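Local coordinates for B-agarase (Agarivorans gilvus, PDB 5Z6P), which is a glycoside hydrolase of family 50 with agarase activity, probably cleaving beta-galactosidic linkages in agarose, at residues A[125-139]-A[161-173]. Residues are numbered along the deposited sequence; the frame is centred on the assembly and turned at random.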
ATOM      1  N   ARG A 125       2.726  -5.572 -15.170  1.00 18.98           N
ATOM      2  CA  ARG A 125       4.025  -5.417 -14.528  1.00 18.74           C
ATOM      3  C   ARG A 125       4.481  -3.955 -14.552  1.00 21.16           C
ATOM      4  O   ARG A 125       3.894  -3.137 -15.254  1.00 17.65           O
ATOM      5  CB  ARG A 125       5.074  -6.275 -15.221  1.00 17.87           C
ATOM      6  CG  ARG A 125       4.731  -7.745 -15.306  1.00 17.27           C
ATOM      7  CD  ARG A 125       5.998  -8.559 -15.289  1.00 17.56           C
ATOM      8  NE  ARG A 125       5.756  -9.985 -15.494  1.00 21.65           N
ATOM      9  CZ  ARG A 125       6.488 -10.948 -14.938  1.00 21.42           C
ATOM     10  NH1 ARG A 125       7.498 -10.631 -14.144  1.00 17.23           N
ATOM     11  NH2 ARG A 125       6.206 -12.218 -15.179  1.00 20.59           N
ATOM     12  N   CYS A 126       5.525  -3.617 -13.797  1.00 18.72           N
ATOM     13  CA  CYS A 126       6.126  -2.296 -13.980  1.00 19.43           C
ATOM     14  C   CYS A 126       7.649  -2.331 -13.982  1.00 18.93           C
ATOM     15  O   CYS A 126       8.285  -3.322 -13.573  1.00 21.25           O
ATOM     16  CB  CYS A 126       5.620  -1.296 -12.923  1.00 20.84           C
ATOM     17  SG  CYS A 126       6.226  -1.479 -11.260  1.00 29.47           S
ATOM     18  N   ILE A 127       8.215  -1.244 -14.480  1.00 16.20           N
ATOM     19  CA  ILE A 127       9.646  -1.053 -14.523  1.00 16.97           C
ATOM     20  C   ILE A 127      10.020   0.338 -14.025  1.00 16.81           C
ATOM     21  O   ILE A 127       9.225   1.273 -14.127  1.00 16.82           O
ATOM     22  CB  ILE A 127      10.174  -1.236 -15.945  1.00 21.29           C
ATOM     23  CG1 ILE A 127       9.474  -0.270 -16.900  1.00 19.23           C
ATOM     24  CG2 ILE A 127       9.958  -2.668 -16.417  1.00 16.64           C
ATOM     25  CD1 ILE A 127      10.057  -0.300 -18.289  1.00 18.19           C
ATOM     26  N   ASN A 128      11.218   0.467 -13.470  1.00 16.81           N
ATOM     27  CA  ASN A 128      11.793   1.781 -13.233  1.00 18.51           C
ATOM     28  C   ASN A 128      12.845   2.093 -14.300  1.00 20.46           C
ATOM     29  O   ASN A 128      13.823   1.363 -14.454  1.00 22.13           O
ATOM     30  CB  ASN A 128      12.416   1.889 -11.845  1.00 14.87           C
ATOM     31  CG  ASN A 128      12.851   3.309 -11.520  1.00 18.45           C
ATOM     32  OD1 ASN A 128      13.959   3.718 -11.849  1.00 17.75           O
ATOM     33  ND2 ASN A 128      11.953   4.082 -10.909  1.00 19.98           N
ATOM     34  N   ILE A 129      12.638   3.171 -15.043  1.00 19.06           N
ATOM     35  CA  ILE A 129      13.571   3.550 -16.096  1.00 19.43           C
ATOM     36  C   ILE A 129      14.490   4.633 -15.571  1.00 18.64           C
ATOM     37  O   ILE A 129      14.052   5.740 -15.285  1.00 20.89           O
ATOM     38  CB  ILE A 129      12.847   4.033 -17.354  1.00 20.54           C
ATOM     39  CG1 ILE A 129      11.783   3.011 -17.756  1.00 17.45           C
ATOM     40  CG2 ILE A 129      13.845   4.264 -18.481  1.00 18.56           C
ATOM     41  CD1 ILE A 129      10.754   3.544 -18.687  1.00 15.07           C
ATOM     42  N   ALA A 130      15.760   4.299 -15.411  1.00 15.68           N
ATOM     43  CA  ALA A 130      16.697   5.199 -14.773  1.00 20.55           C
ATOM     44  C   ALA A 130      17.299   6.159 -15.795  1.00 21.64           C
ATOM     45  O   ALA A 130      17.394   5.829 -16.974  1.00 24.02           O
ATOM     46  CB  ALA A 130      17.787   4.406 -14.067  1.00 22.12           C
ATOM     47  N   PRO A 131      17.679   7.361 -15.355  1.00 20.44           N
ATOM     48  CA  PRO A 131      18.416   8.262 -16.248  1.00 21.42           C
ATOM     49  C   PRO A 131      19.796   7.672 -16.555  1.00 26.84           C
ATOM     50  O   PRO A 131      20.318   6.925 -15.742  1.00 32.64           O
ATOM     51  CB  PRO A 131      18.537   9.554 -15.439  1.00 22.85           C
ATOM     52  CG  PRO A 131      17.598   9.400 -14.289  1.00 23.12           C
ATOM     53  CD  PRO A 131      17.504   7.939 -14.015  1.00 21.69           C
ATOM     54  N   GLY A 132      20.377   7.981 -17.706  1.00 32.64           N
ATOM     55  CA  GLY A 132      21.664   7.401 -18.057  1.00 27.56           C
ATOM     56  C   GLY A 132      21.573   6.368 -19.165  1.00 33.01           C
ATOM     57  O   GLY A 132      20.808   6.527 -20.109  1.00 29.57           O
ATOM     58  N   LYS A 133      22.351   5.296 -19.045  1.00 38.65           N
ATOM     59  CA  LYS A 133      22.533   4.373 -20.159  1.00 35.43           C
ATOM     60  C   LYS A 133      21.220   3.695 -20.560  1.00 34.57           C
ATOM     61  O   LYS A 133      20.255   3.651 -19.799  1.00 34.72           O
ATOM     62  CB  LYS A 133      23.606   3.325 -19.820  1.00 32.20           C
ATOM     63  CG  LYS A 133      23.414   2.601 -18.494  1.00 38.99           C
ATOM     64  CD  LYS A 133      24.565   1.636 -18.228  1.00 43.85           C
ATOM     65  CE  LYS A 133      24.499   1.039 -16.834  1.00 44.64           C
ATOM     66  NZ  LYS A 133      23.225   0.306 -16.589  1.00 50.70           N
ATOM     67  N   GLN A 134      21.173   3.212 -21.788  1.00 27.77           N
ATOM     68  CA  GLN A 134      20.025   2.460 -22.239  1.00 30.11           C
ATOM     69  C   GLN A 134      19.861   1.180 -21.402  1.00 24.27           C
ATOM     70  O   GLN A 134      20.830   0.496 -21.098  1.00 26.34           O
ATOM     71  CB  GLN A 134      20.179   2.143 -23.730  1.00 29.58           C
ATOM     72  CG  GLN A 134      18.921   1.733 -24.463  1.00 32.10           C
ATOM     73  CD  GLN A 134      19.100   1.755 -25.990  1.00 41.31           C
ATOM     74  OE1 GLN A 134      19.535   2.753 -26.566  1.00 45.05           O
ATOM     75  NE2 GLN A 134      18.775   0.642 -26.639  1.00 38.16           N
ATOM     76  N   GLN A 135      18.626   0.920 -20.987  1.00 26.41           N
ATOM     77  CA  GLN A 135      18.204  -0.352 -20.393  1.00 26.97           C
ATOM     78  C   GLN A 135      17.419  -1.244 -21.341  1.00 22.60           C
ATOM     79  O   GLN A 135      16.614  -0.732 -22.088  1.00 25.53           O
ATOM     80  CB  GLN A 135      17.290  -0.091 -19.200  1.00 29.15           C
ATOM     81  CG  GLN A 135      17.796   0.349 -17.788  1.00 33.33           C
ATOM     82  CD  GLN A 135      17.725   1.853 -17.554  1.00 30.81           C
ATOM     83  OE1 GLN A 135      18.759   2.493 -17.619  1.00 44.55           O
ATOM     84  NE2 GLN A 135      16.517   2.425 -17.631  1.00 34.34           N
ATOM     85  N   SER A 136      17.555  -2.560 -21.224  1.00 23.70           N
ATOM     86  CA  SER A 136      16.605  -3.486 -21.850  1.00 23.37           C
ATOM     87  C   SER A 136      15.605  -3.978 -20.817  1.00 25.15           C
ATOM     88  O   SER A 136      15.995  -4.335 -19.719  1.00 26.26           O
ATOM     89  CB  SER A 136      17.301  -4.692 -22.486  1.00 28.83           C
ATOM     90  OG  SER A 136      17.793  -4.372 -23.772  1.00 34.09           O
ATOM     91  N   PHE A 137      14.321  -4.000 -21.167  1.00 21.12           N
ATOM     92  CA  PHE A 137      13.281  -4.422 -20.238  1.00 18.37           C
ATOM     93  C   PHE A 137      12.529  -5.626 -20.778  1.00 19.54           C
ATOM     94  O   PHE A 137      12.230  -5.693 -21.954  1.00 25.61           O
ATOM     95  CB  PHE A 137      12.313  -3.271 -19.946  1.00 16.35           C
ATOM     96  CG  PHE A 137      12.962  -2.102 -19.270  1.00 18.71           C
ATOM     97  CD1 PHE A 137      13.136  -2.094 -17.905  1.00 20.20           C
ATOM     98  CD2 PHE A 137      13.432  -1.030 -20.007  1.00 18.54           C
ATOM     99  CE1 PHE A 137      13.749  -1.043 -17.282  1.00 18.26           C
ATOM    100  CE2 PHE A 137      14.027   0.025 -19.391  1.00 22.19           C
ATOM    101  CZ  PHE A 137      14.192   0.020 -18.019  1.00 22.30           C
ATOM    102  N   MET A 138      12.242  -6.585 -19.903  1.00 20.56           N
ATOM    103  CA  MET A 138      11.600  -7.835 -20.291  1.00 17.78           C
ATOM    104  C   MET A 138      10.367  -8.095 -19.442  1.00 22.46           C
ATOM    105  O   MET A 138      10.428  -8.030 -18.216  1.00 22.68           O
ATOM    106  CB  MET A 138      12.565  -9.006 -20.144  1.00 24.55           C
ATOM    107  CG  MET A 138      13.910  -8.828 -20.827  1.00 32.62           C
ATOM    108  SD  MET A 138      13.983  -9.702 -22.398  1.00 38.92           S
ATOM    109  CE  MET A 138      14.206 -11.410 -21.882  1.00 37.90           C
ATOM    110  N   VAL A 139       9.250  -8.382 -20.095  1.00 21.58           N
ATOM    111  CA  VAL A 139       8.041  -8.777 -19.395  1.00 21.46           C
ATOM    112  C   VAL A 139       7.728 -10.228 -19.762  1.00 27.86           C
ATOM    113  O   VAL A 139       7.301 -10.509 -20.880  1.00 26.15           O
ATOM    114  CB  VAL A 139       6.856  -7.877 -19.751  1.00 20.28           C
ATOM    115  CG1 VAL A 139       5.647  -8.246 -18.916  1.00 24.17           C
ATOM    116  CG2 VAL A 139       7.223  -6.424 -19.540  1.00 20.01           C
ATOM    117  N   PRO A 161      11.833 -17.242  -9.561  1.00 27.82           N
ATOM    118  CA  PRO A 161      12.658 -16.041  -9.696  1.00 28.62           C
ATOM    119  C   PRO A 161      12.970 -15.667 -11.143  1.00 28.62           C
ATOM    120  O   PRO A 161      13.300 -16.528 -11.949  1.00 30.78           O
ATOM    121  CB  PRO A 161      13.937 -16.411  -8.939  1.00 30.04           C
ATOM    122  CG  PRO A 161      13.938 -17.872  -8.878  1.00 29.09           C
ATOM    123  CD  PRO A 161      12.504 -18.264  -8.749  1.00 26.59           C
ATOM    124  N   CYS A 162      12.809 -14.389 -11.462  1.00 28.55           N
ATOM    125  CA  CYS A 162      13.352 -13.816 -12.682  1.00 31.53           C
ATOM    126  C   CYS A 162      14.836 -13.574 -12.488  1.00 33.74           C
ATOM    127  O   CYS A 162      15.286 -13.356 -11.358  1.00 32.06           O
ATOM    128  CB  CYS A 162      12.665 -12.499 -13.037  1.00 28.96           C
ATOM    129  SG  CYS A 162      10.922 -12.633 -13.358  1.00 30.88           S
ATOM    130  N   PRO A 163      15.600 -13.603 -13.584  1.00 31.79           N
ATOM    131  CA  PRO A 163      16.998 -13.185 -13.503  1.00 37.62           C
ATOM    132  C   PRO A 163      17.128 -11.835 -12.810  1.00 34.03           C
ATOM    133  O   PRO A 163      16.376 -10.928 -13.140  1.00 38.42           O
ATOM    134  CB  PRO A 163      17.417 -13.103 -14.974  1.00 34.90           C
ATOM    135  CG  PRO A 163      16.579 -14.130 -15.639  1.00 31.09           C
ATOM    136  CD  PRO A 163      15.245 -14.086 -14.928  1.00 29.33           C
ATOM    137  N   TRP A 164      18.019 -11.724 -11.830  1.00 35.23           N
ATOM    138  CA  TRP A 164      18.325 -10.434 -11.210  1.00 38.96           C
ATOM    139  C   TRP A 164      19.819 -10.151 -11.422  1.00 41.39           C
ATOM    140  O   TRP A 164      20.565 -11.056 -11.793  1.00 45.54           O
ATOM    141  CB  TRP A 164      17.958 -10.433  -9.715  1.00 38.94           C
ATOM    142  CG  TRP A 164      19.032 -10.999  -8.846  1.00 39.04           C
ATOM    143  CD1 TRP A 164      19.340 -12.319  -8.676  1.00 41.66           C
ATOM    144  CD2 TRP A 164      19.953 -10.265  -8.031  1.00 39.02           C
ATOM    145  NE1 TRP A 164      20.402 -12.450  -7.813  1.00 38.10           N
ATOM    146  CE2 TRP A 164      20.796 -11.206  -7.403  1.00 38.48           C
ATOM    147  CE3 TRP A 164      20.146  -8.907  -7.771  1.00 40.46           C
ATOM    148  CZ2 TRP A 164      21.818 -10.829  -6.539  1.00 30.62           C
ATOM    149  CZ3 TRP A 164      21.159  -8.536  -6.907  1.00 35.51           C
ATOM    150  CH2 TRP A 164      21.983  -9.494  -6.303  1.00 31.54           C
ATOM    151  N   GLY A 165      20.257  -8.911 -11.210  1.00 48.44           N
ATOM    152  CA  GLY A 165      21.663  -8.561 -11.380  1.00 50.29           C
ATOM    153  C   GLY A 165      22.094  -8.736 -12.822  1.00 53.98           C
ATOM    154  O   GLY A 165      23.294  -8.828 -13.126  1.00 57.80           O
ATOM    155  N   THR A 166      21.088  -8.815 -13.689  1.00 51.06           N
ATOM    156  CA  THR A 166      21.216  -8.996 -15.128  1.00 46.76           C
ATOM    157  C   THR A 166      21.231  -7.635 -15.832  1.00 47.14           C
ATOM    158  O   THR A 166      20.942  -6.610 -15.195  1.00 49.06           O
ATOM    159  CB  THR A 166      20.067  -9.924 -15.608  1.00 47.18           C
ATOM    160  OG1 THR A 166      19.977  -9.996 -17.038  1.00 47.38           O
ATOM    161  CG2 THR A 166      18.742  -9.562 -14.959  1.00 40.47           C
ATOM    162  N   LYS A 167      21.609  -7.597 -17.109  1.00 48.10           N
ATOM    163  CA  LYS A 167      21.636  -6.313 -17.806  1.00 52.81           C
ATOM    164  C   LYS A 167      20.261  -6.021 -18.392  1.00 44.63           C
ATOM    165  O   LYS A 167      19.844  -4.858 -18.440  1.00 46.36           O
ATOM    166  CB  LYS A 167      22.716  -6.280 -18.890  1.00 52.04           C
ATOM    167  CG  LYS A 167      22.947  -4.877 -19.475  1.00 53.58           C
ATOM    168  CD  LYS A 167      24.241  -4.217 -18.970  1.00 60.91           C
ATOM    169  CE  LYS A 167      24.167  -2.693 -19.026  1.00 56.91           C
ATOM    170  NZ  LYS A 167      25.494  -2.036 -18.878  1.00 50.18           N
ATOM    171  N   ASP A 168      19.558  -7.068 -18.815  1.00 40.63           N
ATOM    172  CA  ASP A 168      18.134  -6.939 -19.059  1.00 35.55           C
ATOM    173  C   ASP A 168      17.436  -6.778 -17.699  1.00 33.79           C
ATOM    174  O   ASP A 168      17.695  -7.539 -16.784  1.00 29.60           O
ATOM    175  CB  ASP A 168      17.582  -8.159 -19.788  1.00 38.25           C
ATOM    176  CG  ASP A 168      18.181  -8.350 -21.187  1.00 38.73           C
ATOM    177  OD1 ASP A 168      18.693  -7.369 -21.791  1.00 38.35           O
ATOM    178  OD2 ASP A 168      18.119  -9.501 -21.694  1.00 38.63           O
ATOM    179  N   VAL A 169      16.551  -5.797 -17.578  1.00 29.15           N
ATOM    180  CA  VAL A 169      15.690  -5.659 -16.421  1.00 26.80           C
ATOM    181  C   VAL A 169      14.435  -6.480 -16.647  1.00 22.26           C
ATOM    182  O   VAL A 169      13.736  -6.282 -17.645  1.00 22.94           O
ATOM    183  CB  VAL A 169      15.291  -4.198 -16.178  1.00 25.61           C
ATOM    184  CG1 VAL A 169      14.243  -4.112 -15.020  1.00 25.19           C
ATOM    185  CG2 VAL A 169      16.501  -3.360 -15.849  1.00 23.25           C
ATOM    186  N   TYR A 170      14.158  -7.404 -15.734  1.00 22.74           N
ATOM    187  CA  TYR A 170      12.915  -8.150 -15.764  1.00 20.19           C
ATOM    188  C   TYR A 170      11.829  -7.397 -14.994  1.00 18.89           C
ATOM    189  O   TYR A 170      11.971  -7.135 -13.811  1.00 20.60           O
ATOM    190  CB  TYR A 170      13.138  -9.547 -15.201  1.00 22.64           C
ATOM    191  CG  TYR A 170      13.589 -10.547 -16.248  1.00 23.87           C
ATOM    192  CD1 TYR A 170      14.907 -10.605 -16.667  1.00 24.76           C
ATOM    193  CD2 TYR A 170      12.681 -11.402 -16.842  1.00 23.12           C
ATOM    194  CE1 TYR A 170      15.308 -11.492 -17.630  1.00 26.20           C
ATOM    195  CE2 TYR A 170      13.076 -12.296 -17.805  1.00 26.25           C
ATOM    196  CZ  TYR A 170      14.399 -12.335 -18.200  1.00 27.70           C
ATOM    197  OH  TYR A 170      14.845 -13.221 -19.167  1.00 36.07           O
ATOM    198  N   ALA A 171      10.769  -7.017 -15.697  1.00 18.51           N
ATOM    199  CA  ALA A 171       9.686  -6.226 -15.123  1.00 19.23           C
ATOM    200  C   ALA A 171       9.076  -6.914 -13.907  1.00 19.03           C
ATOM    201  O   ALA A 171       8.983  -8.125 -13.862  1.00 18.13           O
ATOM    202  CB  ALA A 171       8.602  -5.959 -16.183  1.00 18.29           C
ATOM    203  N   THR A 172       8.668  -6.124 -12.921  1.00 21.59           N
ATOM    204  CA  THR A 172       8.101  -6.659 -11.687  1.00 20.93           C
ATOM    205  C   THR A 172       6.611  -6.905 -11.820  1.00 20.40           C
ATOM    206  O   THR A 172       5.869  -5.978 -12.122  1.00 21.35           O
ATOM    207  CB  THR A 172       8.317  -5.694 -10.513  1.00 20.47           C
ATOM    208  OG1 THR A 172       9.708  -5.436 -10.345  1.00 19.04           O
ATOM    209  CG2 THR A 172       7.746  -6.272  -9.235  1.00 17.89           C
ATOM    210  N   TRP A 173       6.161  -8.133 -11.558  1.00 18.82           N
ATOM    211  CA  TRP A 173       4.745  -8.427 -11.620  1.00 17.89           C
ATOM    212  C   TRP A 173       3.963  -7.714 -10.508  1.00 20.59           C
ATOM    213  O   TRP A 173       4.282  -7.852  -9.328  1.00 20.77           O
ATOM    214  CB  TRP A 173       4.495  -9.924 -11.544  1.00 19.67           C
ATOM    215  CG  TRP A 173       3.112 -10.229 -11.944  1.00 24.37           C
ATOM    216  CD1 TRP A 173       2.615 -10.243 -13.208  1.00 25.00           C
ATOM    217  CD2 TRP A 173       2.017 -10.509 -11.082  1.00 27.40           C
ATOM    218  NE1 TRP A 173       1.283 -10.538 -13.191  1.00 24.98           N
ATOM    219  CE2 TRP A 173       0.890 -10.710 -11.891  1.00 25.74           C
ATOM    220  CE3 TRP A 173       1.880 -10.628  -9.698  1.00 33.97           C
ATOM    221  CZ2 TRP A 173      -0.351 -11.021 -11.375  1.00 32.43           C
ATOM    222  CZ3 TRP A 173       0.639 -10.936  -9.180  1.00 36.65           C
ATOM    223  CH2 TRP A 173      -0.459 -11.132 -10.018  1.00 38.78           C
TER
HETATM  224  O   HOH W   1       9.192  -9.848 -16.339  1.00 20.62           O
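Met138 lays its CB over the centre of the Tyr170 ring, a CH-pi contact 4.1 Å from CB to the ring centroid and 10° off the ring normal, while Pro163 CD covers the opposite face. Bends about Met138 CB-CG (chi2 -101°) and CG-SD carry the thioether along the ring, so that CE ends 3.3 Å from Tyr170 OH and SD makes an oblique Met-aromatic contact. The phenol oxygen is itself hydrogen-bonded to Ser211. The Arg125 guanidinium has Trp173 CB over one face, toward the rim, and its plane stands 80° to the indole, whose edge meets NE. In the guanidinium plane, NH1 donates to Ala171 O at 2.9 Å; His123 takes NE and Cys151 O takes NH2, fixing the group's rotation. The Cys151–Cys162 disulfide links the loop before strand 168-174 to the residue whose carbonyl accepts from Arg125 NH2. A water donates to both Met138 O and Ala171 O, giving each carbonyl a second partner. Ile127 CD1 lies over one face of the Phe137 ring, toward its rim, while Val169 packs alongside Phe137, its CB 3.5 Å from ring atom CD1. Ala171 CB touches Ile127 CG2 at 3.6 Å and also Val139 CG2. Backbone bonds run from Val169 N to Ser136 O, Met138 N to Val169 O and Ala171 N to Met138 O in parallel register; past Ala171, Cys126 and Thr172 form an antiparallel hydrogen-bonded pair, each N donating to the other's O. Strand 168-174 thus changes partner at Ala171, from strand 135-140 to strand 122-129, consistent with the beta-sandwich architecture common among carbohydrate-binding-module-like domains.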